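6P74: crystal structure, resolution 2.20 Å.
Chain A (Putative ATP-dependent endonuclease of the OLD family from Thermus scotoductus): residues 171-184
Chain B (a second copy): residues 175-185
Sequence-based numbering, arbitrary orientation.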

# COMPACT_ATOMS: atom_id res chain seq x y z
N ASP A 171 29.09 -29.23 -0.20
CA ASP A 171 29.24 -30.21 0.88
C ASP A 171 30.05 -29.64 2.03
O ASP A 171 29.70 -29.82 3.20
CB ASP A 171 29.90 -31.48 0.35
CG ASP A 171 28.97 -32.29 -0.54
OD1 ASP A 171 27.74 -32.04 -0.51
OD2 ASP A 171 29.47 -33.18 -1.26
N ASN A 172 31.15 -28.96 1.73
CA ASN A 172 31.93 -28.37 2.81
C ASN A 172 31.13 -27.30 3.54
O ASN A 172 31.16 -27.22 4.78
CB ASN A 172 33.24 -27.81 2.27
CG ASN A 172 34.43 -28.19 3.14
OD1 ASN A 172 35.14 -27.32 3.65
ND2 ASN A 172 34.62 -29.50 3.35
N PHE A 173 30.38 -26.49 2.79
CA PHE A 173 29.63 -25.42 3.43
C PHE A 173 28.59 -25.96 4.40
O PHE A 173 28.35 -25.37 5.46
CB PHE A 173 28.96 -24.53 2.39
CG PHE A 173 28.21 -23.40 2.99
CD1 PHE A 173 28.86 -22.21 3.28
CD2 PHE A 173 26.88 -23.54 3.34
CE1 PHE A 173 28.18 -21.16 3.86
CE2 PHE A 173 26.19 -22.50 3.92
CZ PHE A 173 26.85 -21.31 4.18
N LYS A 174 27.94 -27.07 4.04
CA LYS A 174 26.93 -27.65 4.93
C LYS A 174 27.53 -28.00 6.29
O LYS A 174 26.91 -27.74 7.32
CB LYS A 174 26.31 -28.89 4.28
CG LYS A 174 25.66 -29.86 5.26
CD LYS A 174 24.25 -29.44 5.65
CE LYS A 174 23.20 -29.94 4.64
NZ LYS A 174 21.82 -29.38 4.90
N GLN A 175 28.73 -28.57 6.31
CA GLN A 175 29.28 -29.02 7.59
C GLN A 175 29.75 -27.85 8.44
O GLN A 175 29.62 -27.88 9.67
CB GLN A 175 30.42 -30.01 7.37
CG GLN A 175 30.43 -31.09 8.43
CD GLN A 175 31.83 -31.53 8.84
OE1 GLN A 175 32.82 -31.21 8.17
NE2 GLN A 175 31.91 -32.27 9.95
N VAL A 176 30.31 -26.81 7.82
CA VAL A 176 30.69 -25.64 8.60
C VAL A 176 29.46 -24.87 9.04
O VAL A 176 29.38 -24.39 10.18
CB VAL A 176 31.67 -24.75 7.81
CG1 VAL A 176 32.09 -23.58 8.68
CG2 VAL A 176 32.88 -25.56 7.37
N TYR A 177 28.46 -24.77 8.17
CA TYR A 177 27.22 -24.08 8.53
C TYR A 177 26.55 -24.74 9.74
O TYR A 177 26.22 -24.06 10.73
CB TYR A 177 26.28 -24.03 7.33
CG TYR A 177 24.91 -23.53 7.70
CD1 TYR A 177 24.65 -22.16 7.81
CD2 TYR A 177 23.87 -24.42 7.97
CE1 TYR A 177 23.41 -21.70 8.16
CE2 TYR A 177 22.62 -23.97 8.32
CZ TYR A 177 22.39 -22.61 8.42
OH TYR A 177 21.15 -22.15 8.77
N GLU A 178 26.35 -26.06 9.69
CA GLU A 178 25.76 -26.78 10.82
C GLU A 178 26.60 -26.62 12.08
O GLU A 178 26.06 -26.49 13.18
CB GLU A 178 25.59 -28.26 10.49
CG GLU A 178 24.58 -28.55 9.39
CD GLU A 178 23.21 -27.99 9.70
OE1 GLU A 178 22.48 -27.63 8.74
OE2 GLU A 178 22.85 -27.91 10.90
N GLN A 179 27.92 -26.67 11.92
CA GLN A 179 28.81 -26.44 13.05
C GLN A 179 28.51 -25.10 13.72
O GLN A 179 28.54 -24.99 14.96
CB GLN A 179 30.25 -26.51 12.55
CG GLN A 179 31.34 -26.52 13.60
CD GLN A 179 32.71 -26.71 12.95
OE1 GLN A 179 32.86 -27.54 12.05
NE2 GLN A 179 33.70 -25.93 13.39
N ALA A 180 28.23 -24.07 12.93
CA ALA A 180 27.91 -22.77 13.50
C ALA A 180 26.52 -22.77 14.12
O ALA A 180 26.31 -22.17 15.18
CB ALA A 180 28.03 -21.68 12.44
N MET A 181 25.55 -23.42 13.48
CA MET A 181 24.22 -23.51 14.06
C MET A 181 24.22 -24.24 15.40
O MET A 181 23.41 -23.93 16.28
CB MET A 181 23.25 -24.19 13.09
CG MET A 181 22.65 -23.24 12.05
SD MET A 181 21.74 -21.85 12.79
CE MET A 181 20.43 -22.73 13.63
N ASP A 182 25.13 -25.20 15.58
CA ASP A 182 25.19 -25.92 16.85
C ASP A 182 25.64 -25.03 18.00
O ASP A 182 25.24 -25.27 19.15
CB ASP A 182 26.13 -27.13 16.73
CG ASP A 182 25.53 -28.24 15.88
OD1 ASP A 182 24.29 -28.24 15.71
OD2 ASP A 182 26.31 -29.10 15.40
N LEU A 183 26.47 -24.02 17.73
CA LEU A 183 26.85 -23.08 18.78
C LEU A 183 25.65 -22.28 19.27
O LEU A 183 25.63 -21.82 20.41
CB LEU A 183 27.94 -22.13 18.29
CG LEU A 183 29.40 -22.55 18.47
CD1 LEU A 183 29.62 -23.95 17.96
CD2 LEU A 183 30.27 -21.56 17.72
N LEU A 184 24.65 -22.10 18.40
CA LEU A 184 23.44 -21.36 18.77
C LEU A 184 22.43 -22.24 19.48
O LEU A 184 21.67 -21.74 20.33
CB LEU A 184 22.80 -20.75 17.52
CG LEU A 184 23.69 -19.80 16.75
CD1 LEU A 184 22.86 -19.06 15.70
CD2 LEU A 184 24.39 -18.84 17.71
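Chain B 175-185: QVYEQAMDLLR

The most unusual feature of this contact is its reciprocal register: Val176 of each chain is set over Ala180 of the other, CA of Val176(A) lying 5.4 Å from CA of Ala180(B) and CA of Ala180(A) 5.4 Å from CA of Val176(B). Not one hydrogen bond or salt bridge crosses between the two helices; the 579 Å² they bury together, counting both sides, is held by shape and apolar contact. The pair illustrates a general rule of helix packing: where a small residue faces a branched one, the branched side chain can settle into the space and lock the helices together.

The chain B stretch continues a helix that begins earlier in the chain; Arg185(B), at phi/psi -80/91, is no longer helical. It runs nearly antiparallel to the chain A helix, the N-to-C directions making an angle of 161° (signed crossing angle -161°), and the axes approach to 8.6 Å.

At the centre each valine acts as a knob. The side chain of Val176(B), chi1 t, sits among Val176(A), Gln179(A), Ala180(A) and Leu183(A); Val176(A) enters the equivalent hole on chain B. With only a methyl group on the alanine, valine can reach the opposing backbone: CG1 of Val176(B) is 3.5 Å from both N and CB of Ala180(A), and CG1 of Val176(A) stands 3.5 Å from CB of Ala180(B). The two valines also meet each other, CG1 of Val176(A) to CG1 of Val176(B), at 4.0 Å. Beside them, NE2 of Gln179(A) approaches CG2 of Val176(B) to 3.9 Å, while the two glutamine NE2 atoms, of Gln179(A) and Gln179(B), are 4.3 Å apart without bonding.

Toward the C-terminal end of the chain B helix, the contact extends along the earlier residues of chain A. Leu183(B), with chi1 m and chi2 p, places CD2 3.3 Å from the backbone N of Phe173(A) and 3.5 Å from CB of Asn172(A); the same CD2 lies 4.1 Å from CG2 of Val176(A). Phe173(A) starts out sideways, but its ring comes nearer to chain B. Its CE1 is 3.6 Å from the carbonyl O of Ala180(B), which lies at the ring edge, near its plane, and its CD1 is 3.6 Å from CD2 of Leu184(B).

The charged side chains of the chain B stretch are engaged away from this apolar seam. NH2 of Arg185(B) forms salt bridges within its own chain, at 3.1 Å to OE2 of Glu178(B) and 3.2 Å to OD1 of Asp182(B).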

# COMPACT_ATOMS: atom_id res chain seq x y z
N GLN B 175 34.14 -17.30 14.71
CA GLN B 175 35.18 -18.00 13.97
C GLN B 175 34.59 -19.08 13.07
O GLN B 175 35.09 -19.32 11.97
CB GLN B 175 36.22 -18.60 14.92
CG GLN B 175 37.61 -18.54 14.33
CD GLN B 175 38.47 -19.75 14.67
OE1 GLN B 175 38.13 -20.55 15.56
NE2 GLN B 175 39.59 -19.89 13.97
N VAL B 176 33.54 -19.76 13.53
CA VAL B 176 32.90 -20.75 12.67
C VAL B 176 32.13 -20.05 11.55
O VAL B 176 32.15 -20.49 10.39
CB VAL B 176 32.00 -21.69 13.48
CG1 VAL B 176 31.40 -22.74 12.56
CG2 VAL B 176 32.80 -22.35 14.59
N TYR B 177 31.47 -18.94 11.87
CA TYR B 177 30.74 -18.20 10.85
C TYR B 177 31.67 -17.73 9.73
O TYR B 177 31.40 -17.97 8.54
CB TYR B 177 30.00 -17.02 11.49
CG TYR B 177 29.41 -16.09 10.46
CD1 TYR B 177 28.18 -16.38 9.85
CD2 TYR B 177 30.09 -14.94 10.07
CE1 TYR B 177 27.65 -15.54 8.91
CE2 TYR B 177 29.55 -14.09 9.12
CZ TYR B 177 28.34 -14.40 8.55
OH TYR B 177 27.80 -13.56 7.60
N GLU B 178 32.78 -17.07 10.09
CA GLU B 178 33.74 -16.62 9.08
C GLU B 178 34.30 -17.80 8.29
O GLU B 178 34.51 -17.70 7.07
CB GLU B 178 34.89 -15.86 9.74
CG GLU B 178 34.48 -14.54 10.36
CD GLU B 178 33.81 -13.60 9.37
OE1 GLU B 178 32.95 -12.80 9.79
OE2 GLU B 178 34.15 -13.67 8.16
N GLN B 179 34.56 -18.91 8.97
CA GLN B 179 35.01 -20.12 8.29
C GLN B 179 34.03 -20.53 7.19
O GLN B 179 34.44 -20.95 6.11
CB GLN B 179 35.18 -21.23 9.33
CG GLN B 179 35.85 -22.50 8.87
CD GLN B 179 36.06 -23.45 10.04
OE1 GLN B 179 36.46 -23.03 11.13
NE2 GLN B 179 35.75 -24.74 9.83
N ALA B 180 32.73 -20.40 7.46
CA ALA B 180 31.74 -20.75 6.45
C ALA B 180 31.69 -19.70 5.34
O ALA B 180 31.55 -20.04 4.16
CB ALA B 180 30.37 -20.92 7.09
N MET B 181 31.80 -18.42 5.70
CA MET B 181 31.83 -17.37 4.68
C MET B 181 33.02 -17.52 3.74
O MET B 181 32.93 -17.17 2.56
CB MET B 181 31.82 -15.99 5.33
CG MET B 181 30.44 -15.48 5.70
SD MET B 181 29.30 -15.38 4.28
CE MET B 181 30.14 -14.16 3.28
N ASP B 182 34.15 -18.04 4.24
CA ASP B 182 35.32 -18.22 3.39
C ASP B 182 35.09 -19.27 2.31
O ASP B 182 35.68 -19.17 1.23
CB ASP B 182 36.54 -18.58 4.23
CG ASP B 182 37.05 -17.42 5.04
OD1 ASP B 182 36.72 -16.26 4.70
OD2 ASP B 182 37.79 -17.66 6.03
N LEU B 183 34.26 -20.28 2.58
CA LEU B 183 33.94 -21.26 1.55
C LEU B 183 33.17 -20.62 0.40
O LEU B 183 33.22 -21.11 -0.73
CB LEU B 183 33.13 -22.42 2.13
CG LEU B 183 33.89 -23.62 2.69
CD1 LEU B 183 34.98 -23.17 3.64
CD2 LEU B 183 32.90 -24.52 3.40
N LEU B 184 32.43 -19.54 0.69
CA LEU B 184 31.67 -18.84 -0.33
C LEU B 184 32.52 -17.84 -1.10
O LEU B 184 32.26 -17.60 -2.29
CB LEU B 184 30.49 -18.12 0.30
CG LEU B 184 29.51 -19.02 1.05
CD1 LEU B 184 28.25 -18.23 1.39
CD2 LEU B 184 29.20 -20.26 0.22
N ARG B 185 33.52 -17.25 -0.46
CA ARG B 185 34.21 -16.10 -1.02
C ARG B 185 35.14 -16.83 -1.99
O ARG B 185 36.27 -17.22 -1.68
CB ARG B 185 34.80 -15.25 0.10
CG ARG B 185 33.70 -14.35 0.69
CD ARG B 185 34.26 -13.20 1.50
NE ARG B 185 34.71 -13.70 2.79
CZ ARG B 185 34.10 -13.44 3.94
NH1 ARG B 185 33.03 -12.65 3.96
NH2 ARG B 185 34.58 -13.95 5.07